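Local coordinates for structural protein VP1 (Trichodysplasia spinulosa-associated polyomavirus, PDB 4U60), which forms the pentameric building blocks of the polyomavirus capsid and engages sialylated glycolipids such as GM1 on host cells, at the N-acetyl-alpha-neuraminic acid site and the interface of chains A and B. Residues are numbered along the deposited sequence; one frame, centred on the assembly and turned at random. Chains: chain A/B, Structural protein VP1.

Contact 1: the N-acetyl-alpha-neuraminic acid site. Residues chain A 109, 114; chain B 50-53, 57-61. With SIA (N-acetyl-alpha-neuraminic acid), chain C.
B:Thr50 carries OG1 in the crowded position between its backbone N and carbonyl carbon (chi1 70°), which turns the hydroxyl toward the sugar and leaves CG2 beside the backbone N. A:Arg114 runs straight to CD and then bends at chi3 (68°), swinging its guanidinium from the neighbouring chain to the end of the glycerol tail. The site is a sialic acid pocket of the viral attachment protein, built largely from loop segments, mostly B:50-53 and B:57-61, and completed by chain A. The acetamido group is held at each of its polar atoms. Amide N5 of SIA donates almost straight to B:Thr50 OG1 (2.9 Å), so the threonine oxygen acts here as acceptor. On the other side of the group, backbone N of B:Lys59 donates to the carbonyl O10 of SIA at 3.0 Å. Methyl C11 of SIA points inward, 4.0 Å from CB of A:His109 and close to B:Pro60. Behind it, A:His109 ND1 donates to the syn lone pair of B:Asp58 OD1, which lies close to the imidazole plane, at 2.8 Å; the two side chains cross at about a right angle, their planes steeply inclined, while B:Pro60 CB lies over one imidazole face. This second-shell link between chains probably steadies the wall around the methyl. At the ring, the SIA 4-hydroxyl O4 donates in the carbonyl plane to B:Lys59 O (2.6 Å); the B:Lys59 side chain passes O4 with CB and CG, then extends away. Along the tail, the 7-hydroxyl O7 of SIA donates to B:Val51 O from above the carbonyl plane, and O9 accepts from both B:Val51 N and A:Arg114 NH1. B:Val51 CG2 lies 3.3 Å above the guanidinium plane of A:Arg114, toward its rim. NH1 meets O9 of SIA at 2.9 Å, with the oxygen tilted 28° out of that plane.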
loop_
_atom_site.group_PDB
_atom_site.type_symbol
_atom_site.label_atom_id
_atom_site.label_comp_id
_atom_site.label_asym_id
_atom_site.label_seq_id
_atom_site.Cartn_x
_atom_site.Cartn_y
_atom_site.Cartn_z
ATOM N N HIS A 109 20.069 15.425 12.834
ATOM C CA HIS A 109 21.160 16.347 13.201
ATOM C C HIS A 109 22.542 15.723 13.114
ATOM O O HIS A 109 23.514 16.390 13.490
ATOM C CB HIS A 109 20.960 16.942 14.601
ATOM C CG HIS A 109 20.843 15.923 15.678
ATOM N ND1 HIS A 109 21.932 15.279 16.224
ATOM C CD2 HIS A 109 19.754 15.426 16.305
ATOM C CE1 HIS A 109 21.510 14.406 17.125
ATOM N NE2 HIS A 109 20.195 14.484 17.200
ATOM N N ARG A 114 22.560 17.996 3.802
ATOM C CA ARG A 114 21.375 18.693 4.318
ATOM C C ARG A 114 20.447 19.175 3.231
ATOM O O ARG A 114 20.866 19.438 2.112
ATOM C CB ARG A 114 21.721 19.965 5.072
ATOM C CG ARG A 114 22.729 19.874 6.160
ATOM C CD ARG A 114 22.983 21.259 6.715
ATOM N NE ARG A 114 21.809 21.792 7.423
ATOM C CZ ARG A 114 21.871 22.636 8.441
ATOM N NH1 ARG A 114 23.050 23.109 8.847
ATOM N NH2 ARG A 114 20.749 23.011 9.063
ATOM N N THR B 50 19.406 21.621 13.762
ATOM C CA THR B 50 20.781 21.965 13.393
ATOM C C THR B 50 21.505 20.684 13.022
ATOM O O THR B 50 21.027 19.588 13.317
ATOM C CB THR B 50 21.550 22.721 14.515
ATOM O OG1 THR B 50 21.811 21.838 15.610
ATOM C CG2 THR B 50 20.767 23.944 14.975
ATOM N N VAL B 51 22.633 20.820 12.339
ATOM C CA VAL B 51 23.305 19.667 11.771
ATOM C C VAL B 51 24.758 19.665 12.216
ATOM O O VAL B 51 25.469 20.662 12.049
ATOM C CB VAL B 51 23.179 19.668 10.237
ATOM C CG1 VAL B 51 24.033 18.554 9.604
ATOM C CG2 VAL B 51 21.717 19.527 9.829
ATOM N N ALA B 52 25.201 18.550 12.780
ATOM C CA ALA B 52 26.588 18.408 13.242
ATOM C C ALA B 52 27.638 18.679 12.168
ATOM O O ALA B 52 27.499 18.236 11.023
ATOM C CB ALA B 52 26.794 17.023 13.826
ATOM N N ASN B 53 28.713 19.369 12.548
ATOM C CA ASN B 53 29.827 19.588 11.640
ATOM C C ASN B 53 30.585 18.279 11.396
ATOM O O ASN B 53 31.111 18.061 10.323
ATOM C CB ASN B 53 30.739 20.696 12.189
ATOM C CG ASN B 53 31.859 21.048 11.239
ATOM O OD1 ASN B 53 31.622 21.542 10.135
ATOM N ND2 ASN B 53 33.082 20.792 11.653
ATOM N N GLN B 57 31.409 16.141 16.921
ATOM C CA GLN B 57 30.951 17.437 17.386
ATOM C C GLN B 57 29.419 17.488 17.446
ATOM O O GLN B 57 28.836 18.559 17.539
ATOM C CB GLN B 57 31.462 18.528 16.441
ATOM C CG GLN B 57 32.969 18.731 16.444
ATOM C CD GLN B 57 33.428 19.690 15.355
ATOM O OE1 GLN B 57 33.967 20.767 15.630
ATOM N NE2 GLN B 57 33.251 19.284 14.113
ATOM N N ASP B 58 28.780 16.327 17.459
ATOM C CA ASP B 58 27.336 16.218 17.309
ATOM C C ASP B 58 26.653 16.503 18.644
ATOM O O ASP B 58 26.627 15.666 19.526
ATOM C CB ASP B 58 27.024 14.806 16.786
ATOM C CG ASP B 58 25.572 14.609 16.369
ATOM O OD1 ASP B 58 24.711 15.475 16.609
ATOM O OD2 ASP B 58 25.311 13.536 15.753
ATOM N N LYS B 59 26.149 17.722 18.786
ATOM C CA LYS B 59 25.554 18.189 20.026
ATOM C C LYS B 59 24.261 18.920 19.699
ATOM O O LYS B 59 24.278 20.097 19.373
ATOM C CB LYS B 59 26.510 19.140 20.743
ATOM C CG LYS B 59 25.989 19.625 22.101
ATOM C CD LYS B 59 26.941 20.551 22.821
ATOM C CE LYS B 59 26.366 20.928 24.186
ATOM N NZ LYS B 59 27.259 21.859 24.920
ATOM N N PRO B 60 23.120 18.218 19.771
ATOM C CA PRO B 60 21.880 18.910 19.430
ATOM C C PRO B 60 21.599 20.077 20.335
ATOM O O PRO B 60 21.939 20.040 21.526
ATOM C CB PRO B 60 20.790 17.847 19.626
ATOM C CG PRO B 60 21.442 16.694 20.312
ATOM C CD PRO B 60 22.906 16.779 20.006
ATOM N N THR B 61 21.043 21.136 19.770
ATOM C CA THR B 61 20.658 22.283 20.584
ATOM C C THR B 61 19.502 21.916 21.524
ATOM O O THR B 61 18.786 20.940 21.319
ATOM C CB THR B 61 20.241 23.486 19.733
ATOM O OG1 THR B 61 19.125 23.116 18.937
ATOM C CG2 THR B 61 21.372 23.959 18.814
HETATM C C1 SIA C . 24.409 26.084 16.954
HETATM C C2 SIA C . 25.791 25.476 16.986
HETATM C C3 SIA C . 26.039 24.480 18.126
HETATM C C4 SIA C . 25.253 23.159 17.965
HETATM C C5 SIA C . 25.481 22.612 16.555
HETATM C C6 SIA C . 25.220 23.696 15.524
HETATM C C7 SIA C . 25.373 23.286 14.065
HETATM C C8 SIA C . 25.212 24.467 13.111
HETATM C C9 SIA C . 24.817 24.036 11.697
HETATM C C10 SIA C . 25.046 20.177 16.363
HETATM C C11 SIA C . 23.969 19.165 16.068
HETATM N N5 SIA C . 24.635 21.442 16.301
HETATM O O1A SIA C . 23.826 26.229 18.041
HETATM O O1B SIA C . 23.921 26.492 15.877
HETATM O O2 SIA C . 26.667 26.622 17.095
HETATM O O4 SIA C . 25.711 22.206 18.922
HETATM O O6 SIA C . 26.102 24.837 15.765
HETATM O O7 SIA C . 26.640 22.655 13.887
HETATM O O8 SIA C . 24.163 25.318 13.554
HETATM O O9 SIA C . 23.397 23.706 11.642
HETATM O O10 SIA C . 26.182 19.782 16.639
HETATM O O HOH W 1 28.672 20.497 15.162
HETATM O O HOH W 2 28.713 21.201 18.544
HETATM O O HOH W 3 21.480 24.922 11.122
#

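Contact 2: the interface of chains A and B. Residues chain A 38-41; chain B 149, 166-168.
Direct hydrogen bonding between the chains runs through a phenol and a carboxylate. B:Tyr149 OH donates to A:Asp41 OD1 at 2.7 Å, meeting it from above the carboxylate plane. The two side chains cross obliquely, ring and carboxylate planes 51° apart, and A:Asp41 CG lies at the ring's edge. B:Tyr149 gets there with CG in the crowded position between backbone N and carbonyl carbon (chi1 80°), whereas A:Asp41 sets CG beside its backbone N, anti to the carbonyl carbon.

Water joins further polar groups. One molecule ties A:Lys40 O to B:Gln167 O, so two backbone carbonyls that could not bond directly share a donor. Another spans A:Ser39 O and the side-chain amide B:Gln167 NE2.

Packing across the boundary centres on B:Gln167, which is bent at chi2 (97°) and wedged against the A:38-41 loop, its CB resting near the carbonyl oxygens of A:Glu38 and A:Lys40. A:Glu38 adds an aliphatic touch, CB against B:Ser168 CB at 4.0 Å.

Within chain B, B:Gln167 CG sits 3.5 Å above one face of the B:Tyr149 ring, toward the rim, and its OE1 stands over the rim of the B:His166 imidazole. B:His166 ND1 and B:Ser168 OG share a hydrogen bond of 2.8 Å, which spans B:Gln167 and probably stiffens the start of 3-10 helix 167-170. Together the loop of one copy and this helix start of the next tie neighbouring VP1 subunits to each other in the pentamer.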
loop_
_atom_site.group_PDB
_atom_site.type_symbol
_atom_site.label_atom_id
_atom_site.label_comp_id
_atom_site.label_asym_id
_atom_site.label_seq_id
_atom_site.Cartn_x
_atom_site.Cartn_y
_atom_site.Cartn_z
ATOM N N GLU A 38 32.233 -4.153 17.556
ATOM C CA GLU A 38 31.518 -3.287 18.509
ATOM C C GLU A 38 32.409 -2.306 19.279
ATOM O O GLU A 38 31.892 -1.431 19.986
ATOM C CB GLU A 38 30.746 -4.160 19.510
ATOM C CG GLU A 38 31.695 -4.891 20.448
ATOM C CD GLU A 38 31.055 -5.886 21.392
ATOM O OE1 GLU A 38 29.900 -6.253 21.245
ATOM O OE2 GLU A 38 31.763 -6.333 22.315
ATOM N N SER A 39 33.736 -2.460 19.170
ATOM C CA SER A 39 34.682 -1.585 19.872
ATOM C C SER A 39 35.211 -0.446 19.001
ATOM O O SER A 39 36.042 0.340 19.461
ATOM C CB SER A 39 35.872 -2.401 20.406
ATOM O OG SER A 39 36.815 -2.666 19.380
ATOM N N LYS A 40 34.748 -0.359 17.755
ATOM C CA LYS A 40 35.238 0.652 16.818
ATOM C C LYS A 40 34.127 1.601 16.385
ATOM O O LYS A 40 32.936 1.263 16.475
ATOM C CB LYS A 40 35.862 -0.028 15.595
ATOM C CG LYS A 40 37.149 -0.779 15.937
ATOM C CD LYS A 40 37.895 -1.219 14.692
ATOM C CE LYS A 40 39.144 -1.993 15.076
ATOM N NZ LYS A 40 39.965 -2.332 13.877
ATOM N N ASP A 41 34.517 2.778 15.911
ATOM C CA ASP A 41 33.555 3.727 15.346
ATOM C C ASP A 41 32.861 3.135 14.145
ATOM O O ASP A 41 33.370 2.209 13.510
ATOM C CB ASP A 41 34.238 5.022 14.910
ATOM C CG ASP A 41 34.776 5.832 16.060
ATOM O OD1 ASP A 41 34.670 5.467 17.254
ATOM O OD2 ASP A 41 35.338 6.903 15.746
ATOM N N TYR B 149 27.133 7.114 18.621
ATOM C CA TYR B 149 27.408 6.929 20.039
ATOM C C TYR B 149 27.953 8.197 20.684
ATOM O O TYR B 149 27.863 8.348 21.897
ATOM C CB TYR B 149 28.359 5.760 20.304
ATOM C CG TYR B 149 29.833 6.059 20.082
ATOM C CD1 TYR B 149 30.400 5.908 18.823
ATOM C CD2 TYR B 149 30.650 6.466 21.129
ATOM C CE1 TYR B 149 31.736 6.169 18.604
ATOM C CE2 TYR B 149 31.999 6.731 20.913
ATOM C CZ TYR B 149 32.537 6.579 19.640
ATOM O OH TYR B 149 33.879 6.811 19.398
ATOM N N HIS B 166 29.556 4.547 24.594
ATOM C CA HIS B 166 30.415 3.506 24.030
ATOM C C HIS B 166 30.013 3.173 22.604
ATOM O O HIS B 166 28.843 3.202 22.247
ATOM C CB HIS B 166 30.378 2.251 24.904
ATOM C CG HIS B 166 31.415 1.236 24.551
ATOM N ND1 HIS B 166 31.123 0.092 23.837
ATOM C CD2 HIS B 166 32.748 1.198 24.798
ATOM C CE1 HIS B 166 32.228 -0.605 23.655
ATOM N NE2 HIS B 166 33.225 0.033 24.255
ATOM N N GLN B 167 31.012 2.824 21.800
ATOM C CA GLN B 167 30.796 2.523 20.384
ATOM C C GLN B 167 29.735 1.452 20.162
ATOM O O GLN B 167 29.024 1.471 19.170
ATOM C CB GLN B 167 32.084 2.067 19.727
ATOM C CG GLN B 167 33.198 3.078 19.863
ATOM C CD GLN B 167 34.114 2.751 21.033
ATOM O OE1 GLN B 167 33.770 2.884 22.232
ATOM N NE2 GLN B 167 35.248 2.243 20.695
ATOM N N SER B 168 29.637 0.518 21.087
ATOM C CA SER B 168 28.711 -0.618 20.949
ATOM C C SER B 168 27.234 -0.228 20.967
ATOM O O SER B 168 26.373 -1.029 20.591
ATOM C CB SER B 168 28.982 -1.653 22.038
ATOM O OG SER B 168 28.699 -1.121 23.322
HETATM O O HOH W 4 30.545 2.636 16.869
HETATM O O HOH W 5 37.142 0.916 21.919
#

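Contact 1 and contact 2 lie about 19 Å apart, between centres of their C-alpha atoms, along the same A/B boundary. They share no residue: contact 1 takes segments 50-53 and 57-61 of chain B with positions 109 and 114 of chain A, while contact 2 pairs loop 38-41 of A with 149, 166 and the start of 3-10 helix 167-170 of B. Contact 2 belongs to the subunit seam, and contact 1 is a glycan site to which both neighbours contribute. Pentamer assembly would thus complete the glycan site, which recurs around the ring of five copies.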